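Local coordinates for arylmalonate decarboxylase (Bordetella bronchiseptica, PDB 3IXL), which catalyses the decarboxylation of 2-aryl-2-methylmalonates, taking up a proton to give 2-arylpropionates and carbon dioxide, at residues A[215-220]-A[234-239]; A[24-29]-A[193-198]; A[36-41]-A[49-54]. The protein carries 2 engineered substitutions. All blocks are in the same frame, centred on the assembly; numbering follows the deposited sequence.

Contact 1 (A[215-220]-A[234-239]); sequences GFWDAV and GRLFDE
W217, on helix 211-222, packs against L236 and F237 of the short helix 235-238 near the C-terminus. This is a helix-to-helix contact built round one indole. The CA atoms of W217 and F237 lie 7.2 Å apart. L236 lies against one face of the indole. Its CD1 sits 3.7 Å from the centroid of the W217 six-membered ring, 13° off the ring normal. This is a CH-pi contact. The other methyl of L236, CD2, lies over the CG-CD2 bond of the indole. The two side chains are set roughly perpendicular. CG of W217 is anti to the backbone N (chi1 172°), which carries the indole out between the two helices. F237 meets the same tryptophan differently. The pair is an offset edge-to-face stack: the edge of W217 is turned to the face of F237. The W217 five-membered ring and the F237 ring are 5.5 Å apart between centroids, with planes at 89°. Beside the stack, CE2 of F237 touches CB of W217 at 3.6 Å.

No direct hydrogen bond joins the two segments. A water fills that role. It lies in the plane of the indole and accepts from W217 NE1 at 3.1 Å. It donates to L236 O at 2.9 Å and to F237 O at 3.2 Å. It thus ties the one polar atom of the indole to two carbonyls of helix 235-238.

W217 also touches N110 of helix 104-114. F216 and A219 of helix 211-222 touch strand 8-13, while W217 turns to helix 235-238. L27 of helix 23-27 touches both F216 and F237.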
ATOM      1  N   GLY A 215      -3.877   0.893   1.642  1.00  5.12           N
ATOM      2  CA  GLY A 215      -4.313  -0.509   1.650  1.00  4.58           C
ATOM      3  C   GLY A 215      -5.531  -0.710   2.538  1.00  4.29           C
ATOM      4  O   GLY A 215      -6.486  -1.396   2.157  1.00  5.22           O
ATOM      5  N   PHE A 216      -5.505  -0.110   3.727  1.00  4.76           N
ATOM      6  CA  PHE A 216      -6.659  -0.176   4.622  1.00  4.97           C
ATOM      7  C   PHE A 216      -7.879   0.511   4.040  1.00  5.34           C
ATOM      8  O   PHE A 216      -8.964  -0.046   4.046  1.00  6.25           O
ATOM      9  CB  PHE A 216      -6.320   0.410   5.998  1.00  5.52           C
ATOM     10  CG  PHE A 216      -5.561  -0.538   6.871  1.00  4.86           C
ATOM     11  CD1 PHE A 216      -4.175  -0.540   6.881  1.00  5.83           C
ATOM     12  CD2 PHE A 216      -6.243  -1.472   7.649  1.00  6.00           C
ATOM     13  CE1 PHE A 216      -3.468  -1.448   7.663  1.00  7.03           C
ATOM     14  CE2 PHE A 216      -5.553  -2.387   8.440  1.00  7.14           C
ATOM     15  CZ  PHE A 216      -4.169  -2.383   8.446  1.00  7.05           C
ATOM     16  N   TRP A 217      -7.681   1.722   3.531  1.00  5.32           N
ATOM     17  CA  TRP A 217      -8.766   2.500   2.946  1.00  5.76           C
ATOM     18  C   TRP A 217      -9.441   1.704   1.828  1.00  5.55           C
ATOM     19  O   TRP A 217     -10.668   1.640   1.728  1.00  5.93           O
ATOM     20  CB  TRP A 217      -8.177   3.810   2.407  1.00  5.97           C
ATOM     21  CG  TRP A 217      -9.131   4.633   1.598  1.00  6.76           C
ATOM     22  CD1 TRP A 217     -10.058   5.513   2.070  1.00  8.54           C
ATOM     23  CD2 TRP A 217      -9.224   4.671   0.170  1.00  9.02           C
ATOM     24  NE1 TRP A 217     -10.742   6.087   1.016  1.00  9.35           N
ATOM     25  CE2 TRP A 217     -10.247   5.582  -0.159  1.00  9.06           C
ATOM     26  CE3 TRP A 217      -8.547   4.011  -0.862  1.00  8.59           C
ATOM     27  CZ2 TRP A 217     -10.612   5.848  -1.485  1.00 10.08           C
ATOM     28  CZ3 TRP A 217      -8.911   4.276  -2.176  1.00  9.89           C
ATOM     29  CH2 TRP A 217      -9.932   5.186  -2.473  1.00  9.82           C
ATOM     30  N   ASP A 218      -8.623   1.084   0.992  1.00  5.59           N
ATOM     31  CA  ASP A 218      -9.094   0.364  -0.180  1.00  6.02           C
ATOM     32  C   ASP A 218      -9.797  -0.937   0.194  1.00  6.21           C
ATOM     33  O   ASP A 218     -10.799  -1.303  -0.430  1.00  6.68           O
ATOM     34  CB  ASP A 218      -7.890   0.100  -1.088  1.00  5.93           C
ATOM     35  CG  ASP A 218      -8.222  -0.750  -2.284  1.00  7.10           C
ATOM     36  OD1 ASP A 218      -7.747  -1.914  -2.331  1.00  7.73           O
ATOM     37  OD2 ASP A 218      -8.910  -0.232  -3.195  1.00  7.24           O
ATOM     38  N   ALA A 219      -9.280  -1.636   1.209  1.00  6.48           N
ATOM     39  CA  ALA A 219      -9.929  -2.854   1.694  1.00  6.43           C
ATOM     40  C   ALA A 219     -11.288  -2.536   2.310  1.00  6.61           C
ATOM     41  O   ALA A 219     -12.269  -3.252   2.087  1.00  7.30           O
ATOM     42  CB  ALA A 219      -9.041  -3.555   2.706  1.00  6.81           C
ATOM     43  N   VAL A 220     -11.349  -1.442   3.066  1.00  6.68           N
ATOM     44  CA  VAL A 220     -12.606  -1.016   3.682  1.00  8.14           C
ATOM     45  C   VAL A 220     -13.597  -0.575   2.609  1.00  8.53           C
ATOM     46  O   VAL A 220     -14.800  -0.852   2.701  1.00  8.95           O
ATOM     47  CB  VAL A 220     -12.362   0.081   4.741  1.00  8.09           C
ATOM     48  CG1 VAL A 220     -13.663   0.679   5.228  1.00  9.29           C
ATOM     49  CG2 VAL A 220     -11.574  -0.495   5.907  1.00  9.31           C
ATOM     50  N   GLY A 234      -4.950  12.137   6.829  1.00  9.84           N
ATOM     51  CA  GLY A 234      -4.743  12.607   5.469  1.00  9.32           C
ATOM     52  C   GLY A 234      -6.019  12.800   4.686  1.00  8.79           C
ATOM     53  O   GLY A 234      -7.064  12.236   5.032  1.00  8.31           O
ATOM     54  N   ARG A 235      -5.907  13.565   3.609  1.00  8.95           N
ATOM     55  CA  ARG A 235      -7.028  13.836   2.722  1.00  8.72           C
ATOM     56  C   ARG A 235      -7.699  12.586   2.148  1.00  8.48           C
ATOM     57  O   ARG A 235      -8.903  12.589   1.893  1.00  8.66           O
ATOM     58  CB  ARG A 235      -6.579  14.775   1.608  1.00  9.15           C
ATOM     59  CG  ARG A 235      -6.378  16.209   2.122  1.00 11.13           C
ATOM     60  CD  ARG A 235      -5.684  17.111   1.137  1.00 13.86           C
ATOM     61  NE  ARG A 235      -6.362  17.165  -0.150  1.00 16.06           N
ATOM     62  CZ  ARG A 235      -5.882  17.814  -1.204  1.00 18.86           C
ATOM     63  NH1 ARG A 235      -4.737  18.480  -1.108  1.00 19.28           N
ATOM     64  NH2 ARG A 235      -6.548  17.803  -2.348  1.00 20.39           N
ATOM     65  N   LEU A 236      -6.933  11.517   1.941  1.00  8.33           N
ATOM     66  CA  LEU A 236      -7.527  10.289   1.414  1.00  7.93           C
ATOM     67  C   LEU A 236      -8.716   9.873   2.280  1.00  8.23           C
ATOM     68  O   LEU A 236      -9.797   9.527   1.776  1.00  8.85           O
ATOM     69  CB  LEU A 236      -6.497   9.155   1.363  1.00  7.82           C
ATOM     70  CG  LEU A 236      -7.050   7.851   0.780  1.00  7.84           C
ATOM     71  CD1 LEU A 236      -7.502   7.995  -0.663  1.00  9.23           C
ATOM     72  CD2 LEU A 236      -6.017   6.730   0.904  1.00  8.61           C
ATOM     73  N   PHE A 237      -8.514   9.928   3.591  1.00  8.15           N
ATOM     74  CA  PHE A 237      -9.536   9.514   4.533  1.00  9.00           C
ATOM     75  C   PHE A 237     -10.549  10.600   4.803  1.00  9.96           C
ATOM     76  O   PHE A 237     -11.755  10.333   4.849  1.00 11.12           O
ATOM     77  CB  PHE A 237      -8.893   9.088   5.850  1.00  8.66           C
ATOM     78  CG  PHE A 237      -7.986   7.917   5.705  1.00  8.36           C
ATOM     79  CD1 PHE A 237      -6.615   8.090   5.558  1.00  9.00           C
ATOM     80  CD2 PHE A 237      -8.507   6.631   5.656  1.00  8.31           C
ATOM     81  CE1 PHE A 237      -5.772   6.987   5.394  1.00  8.62           C
ATOM     82  CE2 PHE A 237      -7.672   5.524   5.494  1.00  7.97           C
ATOM     83  CZ  PHE A 237      -6.312   5.697   5.361  1.00  8.38           C
ATOM     84  N   ASP A 238     -10.064  11.820   4.998  1.00 10.35           N
ATOM     85  CA  ASP A 238     -10.936  12.868   5.505  1.00 11.12           C
ATOM     86  C   ASP A 238     -11.840  13.475   4.442  1.00 11.49           C
ATOM     87  O   ASP A 238     -12.843  14.115   4.777  1.00 12.10           O
ATOM     88  CB  ASP A 238     -10.135  13.909   6.284  1.00 11.24           C
ATOM     89  CG  ASP A 238      -9.586  13.352   7.596  1.00 12.94           C
ATOM     90  OD1 ASP A 238      -9.943  12.200   7.974  1.00 13.44           O
ATOM     91  OD2 ASP A 238      -8.777  14.054   8.241  1.00 14.55           O
ATOM     92  N   GLU A 239     -11.524  13.244   3.172  1.00 12.28           N
ATOM     93  CA  GLU A 239     -12.364  13.776   2.094  1.00 13.49           C
ATOM     94  C   GLU A 239     -13.533  12.857   1.728  1.00 14.55           C
ATOM     95  O   GLU A 239     -13.764  12.530   0.560  1.00 14.07           O
ATOM     96  CB  GLU A 239     -11.517  14.198   0.900  1.00 13.46           C
ATOM     97  CG  GLU A 239     -10.663  15.410   1.237  1.00 14.43           C
ATOM     98  CD  GLU A 239      -9.875  15.953   0.065  1.00 16.65           C
ATOM     99  OE1 GLU A 239      -9.941  15.397  -1.050  1.00 18.53           O
ATOM    100  OE2 GLU A 239      -9.169  16.963   0.264  1.00 20.05           O
TER
HETATM  101  O   HOH W   1     -12.361   8.373   2.337  1.00 16.21           O

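Contact 2 (A[24-29]-A[193-198])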
ATOM      1  N   GLY A  24      -4.066  -0.382  11.193  1.00  9.25           N
ATOM      2  CA  GLY A  24      -5.500  -0.711  11.244  1.00  9.66           C
ATOM      3  C   GLY A  24      -6.168  -0.308  12.547  1.00  9.54           C
ATOM      4  O   GLY A  24      -7.297   0.195  12.544  1.00  9.88           O
ATOM      5  N   ALA A  25      -5.459  -0.531  13.649  1.00  9.95           N
ATOM      6  CA  ALA A  25      -5.966  -0.218  14.989  1.00 10.24           C
ATOM      7  C   ALA A  25      -6.147   1.280  15.213  1.00 10.13           C
ATOM      8  O   ALA A  25      -6.934   1.693  16.063  1.00 11.58           O
ATOM      9  CB  ALA A  25      -5.051  -0.800  16.045  1.00 10.82           C
ATOM     10  N   ARG A  26      -5.416   2.087  14.445  1.00  9.33           N
ATOM     11  CA  ARG A  26      -5.482   3.534  14.546  1.00  9.31           C
ATOM     12  C   ARG A  26      -6.503   4.120  13.569  1.00  8.51           C
ATOM     13  O   ARG A  26      -7.335   4.942  13.939  1.00  9.34           O
ATOM     14  CB  ARG A  26      -4.085   4.108  14.316  1.00  9.34           C
ATOM     15  CG  ARG A  26      -3.108   3.755  15.450  1.00 10.81           C
ATOM     16  CD  ARG A  26      -1.655   4.076  15.113  1.00 11.15           C
ATOM     17  NE  ARG A  26      -1.403   5.513  15.102  1.00 13.04           N
ATOM     18  CZ  ARG A  26      -0.283   6.081  14.657  1.00 14.24           C
ATOM     19  NH1 ARG A  26       0.701   5.336  14.156  1.00 14.74           N
ATOM     20  NH2 ARG A  26      -0.156   7.402  14.697  1.00 14.02           N
ATOM     21  N   LEU A  27      -6.473   3.650  12.329  1.00  8.37           N
ATOM     22  CA  LEU A  27      -7.390   4.153  11.309  1.00  8.04           C
ATOM     23  C   LEU A  27      -8.833   3.726  11.535  1.00  7.94           C
ATOM     24  O   LEU A  27      -9.759   4.533  11.427  1.00  7.37           O
ATOM     25  CB  LEU A  27      -6.957   3.673   9.923  1.00  8.63           C
ATOM     26  CG  LEU A  27      -5.654   4.236   9.368  1.00  8.01           C
ATOM     27  CD1 LEU A  27      -5.230   3.432   8.148  1.00  8.80           C
ATOM     28  CD2 LEU A  27      -5.836   5.693   9.015  1.00 10.25           C
ATOM     29  N   TYR A  28      -9.006   2.436  11.815  1.00  7.82           N
ATOM     30  CA  TYR A  28     -10.317   1.812  11.899  1.00  8.15           C
ATOM     31  C   TYR A  28     -10.398   0.966  13.163  1.00  9.18           C
ATOM     32  O   TYR A  28     -10.488  -0.260  13.079  1.00  8.90           O
ATOM     33  CB  TYR A  28     -10.555   0.937  10.660  1.00  7.36           C
ATOM     34  CG  TYR A  28     -10.570   1.695   9.344  1.00  6.44           C
ATOM     35  CD1 TYR A  28      -9.466   1.672   8.498  1.00  6.99           C
ATOM     36  CD2 TYR A  28     -11.702   2.407   8.938  1.00  7.32           C
ATOM     37  CE1 TYR A  28      -9.474   2.352   7.283  1.00  6.40           C
ATOM     38  CE2 TYR A  28     -11.728   3.093   7.729  1.00  7.93           C
ATOM     39  CZ  TYR A  28     -10.612   3.051   6.899  1.00  6.29           C
ATOM     40  OH  TYR A  28     -10.602   3.729   5.695  1.00  7.47           O
ATOM     41  N   PRO A  29     -10.384   1.617  14.347  1.00 10.10           N
ATOM     42  CA  PRO A  29     -10.300   0.871  15.603  1.00 10.82           C
ATOM     43  C   PRO A  29     -11.474  -0.064  15.847  1.00 11.59           C
ATOM     44  O   PRO A  29     -11.325  -1.032  16.594  1.00 12.51           O
ATOM     45  CB  PRO A  29     -10.291   1.965  16.679  1.00 10.87           C
ATOM     46  CG  PRO A  29     -10.760   3.189  16.013  1.00 11.39           C
ATOM     47  CD  PRO A  29     -10.408   3.075  14.568  1.00  9.87           C
ATOM     48  N   THR A 193       3.722   5.429   8.688  1.00  6.94           N
ATOM     49  CA  THR A 193       3.598   6.730   8.041  1.00  6.75           C
ATOM     50  C   THR A 193       2.468   7.611   8.562  1.00  6.76           C
ATOM     51  O   THR A 193       2.308   8.731   8.081  1.00  6.77           O
ATOM     52  CB  THR A 193       3.345   6.563   6.527  1.00  6.84           C
ATOM     53  OG1 THR A 193       2.069   5.940   6.313  1.00  6.43           O
ATOM     54  CG2 THR A 193       4.443   5.716   5.882  1.00  6.82           C
ATOM     55  N   LEU A 194       1.672   7.113   9.510  1.00  7.14           N
ATOM     56  CA  LEU A 194       0.445   7.831   9.872  1.00  7.52           C
ATOM     57  C   LEU A 194       0.659   9.244  10.415  1.00  8.23           C
ATOM     58  O   LEU A 194      -0.165  10.125  10.170  1.00  9.04           O
ATOM     59  CB  LEU A 194      -0.430   7.004  10.828  1.00  7.39           C
ATOM     60  CG  LEU A 194      -1.181   5.816  10.211  1.00  7.97           C
ATOM     61  CD1 LEU A 194      -1.936   5.076  11.291  1.00  8.20           C
ATOM     62  CD2 LEU A 194      -2.132   6.255   9.122  1.00  9.24           C
ATOM     63  N   ASP A 195       1.743   9.465  11.153  1.00  8.17           N
ATOM     64  CA  ASP A 195       2.019  10.806  11.678  1.00  9.07           C
ATOM     65  C   ASP A 195       2.702  11.692  10.638  1.00  8.86           C
ATOM     66  O   ASP A 195       2.624  12.921  10.714  1.00  9.90           O
ATOM     67  CB  ASP A 195       2.856  10.728  12.954  1.00  9.64           C
ATOM     68  CG  ASP A 195       2.081  10.171  14.137  1.00 12.90           C
ATOM     69  OD1 ASP A 195       0.840  10.281  14.161  1.00 17.04           O
ATOM     70  OD2 ASP A 195       2.726   9.630  15.054  1.00 16.98           O
ATOM     71  N   ALA A 196       3.337  11.070   9.646  1.00  7.74           N
ATOM     72  CA  ALA A 196       4.010  11.824   8.582  1.00  7.33           C
ATOM     73  C   ALA A 196       3.037  12.465   7.608  1.00  7.25           C
ATOM     74  O   ALA A 196       3.233  13.612   7.183  1.00  7.64           O
ATOM     75  CB  ALA A 196       5.001  10.935   7.833  1.00  7.65           C
ATOM     76  N   ILE A 197       1.991  11.726   7.243  1.00  7.46           N
ATOM     77  CA  ILE A 197       1.060  12.160   6.198  1.00  8.18           C
ATOM     78  C   ILE A 197       0.449  13.554   6.440  1.00  8.36           C
ATOM     79  O   ILE A 197       0.584  14.422   5.579  1.00  8.35           O
ATOM     80  CB  ILE A 197      -0.054  11.110   5.929  1.00  8.19           C
ATOM     81  CG1 ILE A 197       0.552   9.797   5.422  1.00  9.18           C
ATOM     82  CG2 ILE A 197      -1.084  11.654   4.926  1.00  9.03           C
ATOM     83  CD1 ILE A 197      -0.410   8.615   5.564  1.00 10.19           C
ATOM     84  N   PRO A 198      -0.227  13.775   7.591  1.00  8.57           N
ATOM     85  CA  PRO A 198      -0.824  15.109   7.764  1.00  9.06           C
ATOM     86  C   PRO A 198       0.208  16.230   7.799  1.00  9.46           C
ATOM     87  O   PRO A 198      -0.102  17.347   7.407  1.00  9.93           O
ATOM     88  CB  PRO A 198      -1.561  15.007   9.111  1.00  9.10           C
ATOM     89  CG  PRO A 198      -0.914  13.863   9.824  1.00  9.56           C
ATOM     90  CD  PRO A 198      -0.521  12.889   8.736  1.00  8.83           C
TER
HETATM   91  O   HOH W   2       3.093   6.888  13.216  1.00 22.90           O
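R26 and L27 of helix 23-27 meet L194 and D195 of the loop just ahead of helix 196-204. The apolar part is centred on L194, whose two methyls have separate partners. CD2 meets CD2 of L27 at 3.7 Å. CD1 touches CB of R26 at 3.8 Å and also lies over one face of the R26 guanidinium, 3.7 Å above its plane and off centre, near the edge of the group. R26 and L194 approach from opposite directions. The bend of the arginine chain at chi3 (72°) turns a face of the guanidinium to L194 CD1 and its edge to D195.

The charged part is at that edge. NH2 of R26 forms a salt bridge with OD1 of D195 at 3.1 Å. Its hydrogen bond is weak, with an N-H...acceptor angle of only 121°. The guanidinium and carboxylate planes are 67° apart, so the two groups do not pair flat.

A water gives a second link. It accepts from NH1 of R26 at 3.0 Å and donates weakly to OD2 of D195.

Around the contact, Y233 touches R26, L27 and L194, and P213 of helix 211-222 backs L194. The contact joins helix 23-27, which follows strand 8-13 of one four-stranded parallel sheet, to the loop after strand 183-187 of the other. Both sheets have strand order 2-1-3-4, consistent with the two-domain alpha/beta fold of the Asp/Glu racemase clan.

Contact 3 (A[36-41]-A[49-54]); sequences SGLGLG and DAVIES
V51 of helix 45-51 packs on the loop 38-40 that follows strand 33-37. By CA atoms V51 lies closest to L40, 6.2 Å away. Its two methyls go to different places. CG1 sits against the backbone, 3.6 Å from L38 O and a little farther from G39 O. CG2 meets CD1 of L40 at 3.8 Å, and the two side chains cross at about a right angle. The chi1 of -63° sets CG1 anti to the carbonyl carbon and points it at the loop carbonyls, leaving CG2 for L40. CB of V51 also faces CB of L38, so the valine fits against the bend of the loop. G39 has a positive phi (79°), which suits glycine at this bend.

I52 turns away from the loop and packs on L77 of helix 75-79 and on F85 and L89 of helix 83-97.

S54 closes the contact. Its OG donates to V51 O at 2.7 Å, in the carbonyl plane and on a lone pair. The backbone N of S54 donates to the same V51 O at 3.0 Å, so two bonds grip this carbonyl. OG also lies 3.3 Å from CD2 of L38, a packing contact. A water donates to S54 OG and to L38 O, both at 2.8 Å, and bridges the segments, which share no direct hydrogen bond.

The backbone of L38 bonds to V13 and that of L40 to P14. The side chain of L40 also touches P14 and is about 5 Å from the bound 2-phenylacetic acid. This is a strand-loop-helix connection of an alpha/beta fold. It leaves strand 33-37, an outermost strand of its parallel sheet in this chain, and its loop runs close to the 2-phenylacetic acid pocket, to which P14 belongs.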
ATOM      1  N   SER A  36      -2.652 -13.152   7.376  1.00  7.27           N
ATOM      2  CA  SER A  36      -1.938 -14.380   7.109  1.00  7.75           C
ATOM      3  C   SER A  36      -0.612 -13.981   6.467  1.00  7.97           C
ATOM      4  O   SER A  36      -0.585 -13.156   5.542  1.00  7.89           O
ATOM      5  CB  SER A  36      -2.773 -15.275   6.196  1.00  8.16           C
ATOM      6  OG  SER A  36      -2.212 -16.578   6.118  1.00 10.80           O
ATOM      7  N   GLY A  37       0.486 -14.543   6.972  1.00  8.26           N
ATOM      8  CA  GLY A  37       1.832 -14.100   6.606  1.00  8.61           C
ATOM      9  C   GLY A  37       2.572 -14.932   5.582  1.00  9.18           C
ATOM     10  O   GLY A  37       2.596 -16.162   5.666  1.00  9.75           O
ATOM     11  N   LEU A  38       3.217 -14.250   4.640  1.00  9.41           N
ATOM     12  CA  LEU A  38       3.930 -14.907   3.546  1.00  9.71           C
ATOM     13  C   LEU A  38       5.307 -15.423   3.914  1.00  9.77           C
ATOM     14  O   LEU A  38       5.754 -16.415   3.345  1.00 10.29           O
ATOM     15  CB  LEU A  38       4.086 -13.946   2.368  1.00  9.95           C
ATOM     16  CG  LEU A  38       2.788 -13.531   1.692  1.00  9.78           C
ATOM     17  CD1 LEU A  38       3.001 -12.323   0.812  1.00 11.95           C
ATOM     18  CD2 LEU A  38       2.272 -14.680   0.853  1.00 12.67           C
ATOM     19  N   GLY A  39       5.988 -14.733   4.827  1.00  9.63           N
ATOM     20  CA  GLY A  39       7.387 -15.027   5.116  1.00 10.37           C
ATOM     21  C   GLY A  39       8.359 -14.465   4.097  1.00 10.24           C
ATOM     22  O   GLY A  39       9.370 -15.099   3.789  1.00 11.29           O
ATOM     23  N   LEU A  40       8.071 -13.274   3.571  1.00 10.39           N
ATOM     24  CA  LEU A  40       8.969 -12.617   2.621  1.00 10.54           C
ATOM     25  C   LEU A  40      10.341 -12.386   3.243  1.00 11.15           C
ATOM     26  O   LEU A  40      10.434 -11.911   4.374  1.00 11.98           O
ATOM     27  CB  LEU A  40       8.366 -11.275   2.170  1.00 10.41           C
ATOM     28  CG  LEU A  40       9.170 -10.412   1.191  1.00 10.11           C
ATOM     29  CD1 LEU A  40       9.278 -11.102  -0.169  1.00  9.71           C
ATOM     30  CD2 LEU A  40       8.534  -9.042   1.043  1.00 10.62           C
ATOM     31  N   GLY A  41      11.395 -12.715   2.495  1.00 11.13           N
ATOM     32  CA  GLY A  41      12.763 -12.632   3.008  1.00 11.32           C
ATOM     33  C   GLY A  41      13.481 -11.307   2.803  1.00 11.65           C
ATOM     34  O   GLY A  41      14.345 -10.931   3.597  1.00 13.08           O
ATOM     35  N   ASP A  49       9.860 -13.510  -5.698  1.00  9.33           N
ATOM     36  CA  ASP A  49       9.729 -14.755  -6.444  1.00  9.85           C
ATOM     37  C   ASP A  49       9.575 -15.956  -5.505  1.00  9.86           C
ATOM     38  O   ASP A  49       8.918 -16.939  -5.861  1.00 10.11           O
ATOM     39  CB  ASP A  49      10.937 -14.952  -7.359  1.00  9.99           C
ATOM     40  CG  ASP A  49      10.878 -14.098  -8.618  1.00 11.04           C
ATOM     41  OD1 ASP A  49       9.848 -13.441  -8.901  1.00 12.62           O
ATOM     42  OD2 ASP A  49      11.895 -14.098  -9.344  1.00 12.75           O
ATOM     43  N   ALA A  50      10.161 -15.869  -4.311  1.00 10.24           N
ATOM     44  CA  ALA A  50      10.129 -16.983  -3.357  1.00 10.49           C
ATOM     45  C   ALA A  50       8.796 -17.161  -2.622  1.00 10.74           C
ATOM     46  O   ALA A  50       8.551 -18.216  -2.033  1.00 11.38           O
ATOM     47  CB  ALA A  50      11.269 -16.876  -2.359  1.00 10.77           C
ATOM     48  N   VAL A  51       7.940 -16.138  -2.640  1.00  9.77           N
ATOM     49  CA  VAL A  51       6.654 -16.215  -1.930  1.00  9.94           C
ATOM     50  C   VAL A  51       5.425 -15.944  -2.795  1.00  9.52           C
ATOM     51  O   VAL A  51       4.302 -16.241  -2.374  1.00  9.03           O
ATOM     52  CB  VAL A  51       6.594 -15.282  -0.682  1.00  9.77           C
ATOM     53  CG1 VAL A  51       7.633 -15.697   0.347  1.00 10.97           C
ATOM     54  CG2 VAL A  51       6.729 -13.805  -1.073  1.00 11.00           C
ATOM     55  N   ILE A  52       5.623 -15.370  -3.983  1.00  8.74           N
ATOM     56  CA  ILE A  52       4.491 -14.901  -4.787  1.00  9.51           C
ATOM     57  C   ILE A  52       3.497 -16.023  -5.107  1.00  9.79           C
ATOM     58  O   ILE A  52       2.293 -15.792  -5.190  1.00  9.99           O
ATOM     59  CB  ILE A  52       4.960 -14.172  -6.080  1.00  9.63           C
ATOM     60  CG1 ILE A  52       3.787 -13.528  -6.832  1.00  9.86           C
ATOM     61  CG2 ILE A  52       5.687 -15.136  -7.012  1.00 10.00           C
ATOM     62  CD1 ILE A  52       3.132 -12.366  -6.108  1.00 10.85           C
ATOM     63  N   GLU A  53       4.009 -17.241  -5.263  1.00 10.66           N
ATOM     64  CA  GLU A  53       3.165 -18.368  -5.642  1.00 11.33           C
ATOM     65  C   GLU A  53       2.221 -18.810  -4.533  1.00 11.23           C
ATOM     66  O   GLU A  53       1.249 -19.523  -4.800  1.00 12.29           O
ATOM     67  CB  GLU A  53       4.029 -19.547  -6.078  1.00 11.55           C
ATOM     68  CG  GLU A  53       4.859 -19.231  -7.313  1.00 13.90           C
ATOM     69  CD  GLU A  53       5.953 -20.244  -7.564  1.00 16.52           C
ATOM     70  OE1 GLU A  53       6.041 -20.720  -8.711  1.00 18.94           O
ATOM     71  OE2 GLU A  53       6.721 -20.563  -6.634  1.00 17.67           O
ATOM     72  N   SER A  54       2.504 -18.396  -3.301  1.00 10.50           N
ATOM     73  CA  SER A  54       1.689 -18.778  -2.152  1.00 10.73           C
ATOM     74  C   SER A  54       0.521 -17.841  -1.880  1.00 10.21           C
ATOM     75  O   SER A  54      -0.310 -18.131  -1.034  1.00 10.01           O
ATOM     76  CB  SER A  54       2.551 -18.898  -0.897  1.00 10.63           C
ATOM     77  OG  SER A  54       3.024 -17.629  -0.461  1.00 12.79           O
TER
HETATM   78  O   HOH W   3       3.946 -18.144   2.127  1.00 21.87           O

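Overall arrangement
Contacts 1 and 2 form one neighbourhood, with centres 10 Å apart. They touch directly: CZ of F237 packs on CD2 of L27 at 3.7 Å. Helix 23-27 belongs to contact 2 and also touches F216 and F237 of contact 1. Contact 3 is built from other elements. It lies on the opposite side of the chain's centre from contact 1, with centres 26 Å apart. Both its segments fall in the sequence between 24-29 and 193-198. Contact 1 is buried, while contacts 2 and 3 are partly buried. The chemistry differs: aromatic rings and a leucine in contact 1, a weak salt bridge beside leucine packing in contact 2, aliphatic groups in contact 3. Each includes a bridging water.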